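Down syndrome cell adhesion molecule, isoform AK (Drosophila melanogaster, PDB 4WVR) mediates cell adhesion by homodimerizing, with its Ig7 domain pairing with the same domain of a second copy. Local coordinates at the interface of chains A and B. Residues are numbered along the deposited sequence; one frame, centred on the assembly and turned at random. Chains: chain A/B, Down syndrome cell adhesion molecule, isoform AK.

Contact 1: the interface of chains A and B. Residues chain A 27-29, 68-70; chain B 29, 68.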
loop_
_atom_site.group_PDB
_atom_site.type_symbol
_atom_site.label_atom_id
_atom_site.label_comp_id
_atom_site.label_asym_id
_atom_site.label_seq_id
_atom_site.Cartn_x
_atom_site.Cartn_y
_atom_site.Cartn_z
ATOM N N GLY A 27 4.069 0.885 -5.699
ATOM C CA GLY A 27 2.928 1.536 -5.085
ATOM C C GLY A 27 3.172 1.999 -3.667
ATOM O O GLY A 27 4.152 1.603 -3.031
ATOM N N VAL A 28 2.274 2.852 -3.179
ATOM C CA VAL A 28 2.303 3.337 -1.805
ATOM C C VAL A 28 0.885 3.509 -1.268
ATOM O O VAL A 28 -0.064 3.660 -2.047
ATOM C CB VAL A 28 3.038 4.688 -1.685
ATOM C CG1 VAL A 28 4.543 4.512 -1.861
ATOM C CG2 VAL A 28 2.480 5.691 -2.691
ATOM N N GLN A 29 0.749 3.473 0.057
ATOM C CA GLN A 29 -0.514 3.791 0.717
ATOM C C GLN A 29 -0.368 5.106 1.447
ATOM O O GLN A 29 0.546 5.269 2.258
ATOM C CB GLN A 29 -0.929 2.732 1.737
ATOM C CG GLN A 29 -1.394 1.406 1.175
ATOM C CD GLN A 29 -2.155 0.574 2.199
ATOM O OE1 GLN A 29 -2.814 1.097 3.101
ATOM N NE2 GLN A 29 -1.980 -0.732 2.117
ATOM N N VAL A 68 -4.791 4.591 -1.863
ATOM C CA VAL A 68 -3.750 3.712 -2.395
ATOM C C VAL A 68 -3.352 4.079 -3.819
ATOM O O VAL A 68 -4.204 4.222 -4.696
ATOM C CB VAL A 68 -4.204 2.246 -2.397
ATOM C CG1 VAL A 68 -3.032 1.337 -2.737
ATOM C CG2 VAL A 68 -4.806 1.878 -1.053
ATOM N N LEU A 69 -2.052 4.216 -4.052
ATOM C CA LEU A 69 -1.549 4.484 -5.392
ATOM C C LEU A 69 -0.784 3.263 -5.888
ATOM O O LEU A 69 0.028 2.697 -5.159
ATOM C CB LEU A 69 -0.663 5.734 -5.402
ATOM C CG LEU A 69 -0.135 6.234 -6.753
ATOM C CD1 LEU A 69 -0.031 7.747 -6.757
ATOM C CD2 LEU A 69 1.223 5.612 -7.075
ATOM N N ASN A 70 -1.063 2.848 -7.120
ATOM C CA ASN A 70 -0.362 1.720 -7.725
ATOM C C ASN A 70 0.063 2.024 -9.152
ATOM O O ASN A 70 -0.708 2.574 -9.939
ATOM C CB ASN A 70 -1.236 0.456 -7.704
ATOM C CG ASN A 70 -0.514 -0.764 -8.257
ATOM O OD1 ASN A 70 -0.842 -1.264 -9.336
ATOM N ND2 ASN A 70 0.484 -1.242 -7.523
ATOM N N GLN B 29 1.302 -3.716 1.334
ATOM C CA GLN B 29 0.811 -4.090 0.021
ATOM C C GLN B 29 1.563 -5.313 -0.494
ATOM O O GLN B 29 2.784 -5.405 -0.353
ATOM C CB GLN B 29 0.968 -2.922 -0.945
ATOM C CG GLN B 29 -0.340 -2.327 -1.397
ATOM C CD GLN B 29 -0.146 -1.121 -2.280
ATOM O OE1 GLN B 29 0.590 -0.188 -1.942
ATOM N NE2 GLN B 29 -0.783 -1.144 -3.441
ATOM N N VAL B 68 -3.922 -5.119 -1.473
ATOM C CA VAL B 68 -3.729 -4.062 -0.497
ATOM C C VAL B 68 -4.289 -4.462 0.861
ATOM O O VAL B 68 -5.455 -4.840 0.966
ATOM C CB VAL B 68 -4.409 -2.762 -0.966
ATOM C CG1 VAL B 68 -4.188 -1.657 0.038
ATOM C CG2 VAL B 68 -3.882 -2.355 -2.338
#
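The side-chain carbonyl oxygen of B:Gln29, OE1, lies over the backbone of A:Gly27 and A:Val28. It is 3.7 Å from A:Val28 N, a van der Waals approach and not a hydrogen bond. This is the middle of the face by which two immunoglobulin domains pair. Strands 26-31 and 66-71 of each copy supply it. In the classical immunoglobulin fold they are strands B and E, neighbours in one sheet. A:Gln29 and A:Val68 point from this sheet towards chain B, and their counterparts in chain B point back.

The contact is largely one of methyl groups on amides. B:Gln29 lays its amide alongside A:Val68, with NE2 3.4 Å from CG1 of A:Val68. The carbonyl carbon CD of B:Gln29 is 3.8 Å from the same methyl. In return, CG1 of B:Val68 sits 3.2 Å from NE2 of A:Gln29. It also meets CD of A:Gln29 at 3.7 Å. Each valine side chain runs past the opposing glutamine in the opposite direction. The two valines pass each other in the same way, with A:Val68 CG2 3.8 Å from B:Val68 CG1. Both valines hold CG1 anti to the backbone N (chi1 -171° in A:Val68), which turns this methyl to the partner's glutamine.

The two glutamines do not match. Both chains are extended beyond CG, but B:Gln29 has chi1 -112°, far from a staggered position, while A:Gln29 is staggered. Their side chains cross obliquely, and the amide planes stand 70° apart. OE1 of B:Gln29 comes within 4.0 Å of CG of A:Gln29. B:Gln29 buries 56 Å² against this patch. The eclipsed torsion is probably the cost of fitting two like side chains near the two-fold axis.

Contact 2: the interface of chains A and B. Residues chain A 29, 31-32, 65-66; chain B 25-26, 70.
B:Asn25 has an extended backbone in the loop leading into strand 26-31, and it meets A:Thr66 at the extended start of strand 66-71 and A:Val32 just past the end of strand 26-31. These elements belong to the sheet face of the immunoglobulin fold that pairs in the dimer. The CG of B:Asn25 is anti to the backbone N (chi1 179°), which carries the amide across to chain A.

ND2 of B:Asn25 gives both of its hydrogens to chain A. One goes to the hydroxyl OG1 of A:Thr66 at 2.8 Å, almost straight (168° at the hydrogen). The other goes to the backbone O of A:Val32 at 3.1 Å, reaching it from 30° off the carbonyl plane. Both acceptors lie in the amide plane of B:Asn25, so together they fix its rotation. The carbonyl of A:Lys65 is also near, but no N-H points at it.

A second asparagine holds the other side of this amide. ND2 of B:Asn70 donates to OD1 of B:Asn25 over 2.9 Å, in the plane of that carbonyl. The same ND2 makes a weak hydrogen bond to OE1 of A:Gln29 at 3.4 Å. A water bridges the chains, 2.6 Å from OG1 of A:Thr66 and 2.8 Å from OD1 of B:Asn70. With an alanine in place of B:Asn25, the A:Val32 carbonyl and the A:Thr66 hydroxyl would probably lose their donor, and the B:Asn70 amide would be freer to turn.

A:Met31 fills in beside these bonds. Its CB lies 3.7 Å from CG of B:Asn25, the two side chains crossing at a slant. The chain bends at chi3, and SD comes to 3.4 Å from the backbone C of B:Ala26. The A:Met31 side chain runs past that of B:Asn70 in the opposite direction.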
loop_
_atom_site.group_PDB
_atom_site.type_symbol
_atom_site.label_atom_id
_atom_site.label_comp_id
_atom_site.label_asym_id
_atom_site.label_seq_id
_atom_site.Cartn_x
_atom_site.Cartn_y
_atom_site.Cartn_z
ATOM N N GLN A 29 0.749 3.473 0.057
ATOM C CA GLN A 29 -0.514 3.791 0.717
ATOM C C GLN A 29 -0.368 5.106 1.447
ATOM O O GLN A 29 0.546 5.269 2.258
ATOM C CB GLN A 29 -0.929 2.732 1.737
ATOM C CG GLN A 29 -1.394 1.406 1.175
ATOM C CD GLN A 29 -2.155 0.574 2.199
ATOM O OE1 GLN A 29 -2.814 1.097 3.101
ATOM N NE2 GLN A 29 -1.980 -0.732 2.117
ATOM N N MET A 31 -1.776 6.899 4.293
ATOM C CA MET A 31 -2.607 6.586 5.446
ATOM C C MET A 31 -2.634 7.743 6.431
ATOM O O MET A 31 -1.649 8.024 7.114
ATOM C CB MET A 31 -2.115 5.305 6.128
ATOM C CG MET A 31 -2.399 4.038 5.317
ATOM S SD MET A 31 -1.561 2.572 5.961
ATOM C CE MET A 31 0.142 2.957 5.555
ATOM N N VAL A 32 -3.774 8.419 6.482
ATOM C CA VAL A 32 -3.977 9.513 7.415
ATOM C C VAL A 32 -4.106 8.962 8.832
ATOM O O VAL A 32 -4.802 7.973 9.063
ATOM C CB VAL A 32 -5.230 10.334 7.042
ATOM C CG1 VAL A 32 -5.502 11.412 8.080
ATOM C CG2 VAL A 32 -5.070 10.940 5.655
ATOM N N LYS A 65 -9.849 7.277 5.478
ATOM C CA LYS A 65 -8.547 7.811 5.866
ATOM C C LYS A 65 -7.362 7.184 5.131
ATOM O O LYS A 65 -6.214 7.333 5.557
ATOM C CB LYS A 65 -8.338 7.646 7.373
ATOM C CG LYS A 65 -9.205 8.559 8.223
ATOM C CD LYS A 65 -8.689 8.620 9.650
ATOM C CE LYS A 65 -9.412 9.684 10.452
ATOM N NZ LYS A 65 -8.766 9.911 11.775
ATOM N N THR A 66 -7.627 6.490 4.030
ATOM C CA THR A 66 -6.546 5.840 3.298
ATOM C C THR A 66 -6.758 5.885 1.790
ATOM O O THR A 66 -7.839 5.554 1.293
ATOM C CB THR A 66 -6.380 4.374 3.739
ATOM O OG1 THR A 66 -6.021 4.334 5.127
ATOM C CG2 THR A 66 -5.293 3.684 2.923
ATOM N N ASN B 25 -3.390 3.949 11.956
ATOM C CA ASN B 25 -3.791 3.484 10.636
ATOM C C ASN B 25 -2.576 2.880 9.935
ATOM O O ASN B 25 -1.690 3.602 9.478
ATOM C CB ASN B 25 -4.391 4.644 9.831
ATOM C CG ASN B 25 -4.816 4.246 8.424
ATOM O OD1 ASN B 25 -4.824 3.067 8.065
ATOM N ND2 ASN B 25 -5.186 5.241 7.620
ATOM N N ALA B 26 -2.524 1.553 9.877
ATOM C CA ALA B 26 -1.352 0.870 9.333
ATOM C C ALA B 26 -1.719 -0.012 8.151
ATOM O O ALA B 26 -2.883 -0.376 7.973
ATOM C CB ALA B 26 -0.675 0.045 10.413
ATOM N N ASN B 70 -5.004 -3.068 4.713
ATOM C CA ASN B 70 -5.079 -1.906 5.581
ATOM C C ASN B 70 -5.758 -2.239 6.901
ATOM O O ASN B 70 -6.827 -2.856 6.932
ATOM C CB ASN B 70 -5.821 -0.764 4.888
ATOM C CG ASN B 70 -5.934 0.472 5.762
ATOM O OD1 ASN B 70 -6.968 0.714 6.392
ATOM N ND2 ASN B 70 -4.863 1.258 5.815
HETATM O O HOH W 1 -7.821 3.326 6.726
#

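The C-alpha centres of contact 1 and contact 2 are about 10 Å apart, and both include A:Gln29. Both draw on strands 26-31 and 66-71, contact 2 adding the loop residues at their ends, so they are probably neighbouring parts of one sheet face. Contact 1 is a packing of valine methyls against glutamine amides near the middle. Contact 2 adds directional hydrogen bonds towards one end. The interface is two-fold symmetric, so contact 2 has a twin with the chains exchanged. Polar clusters would then flank the centre. Such a pattern probably helps to set the register of the homodimer as well as hold it together.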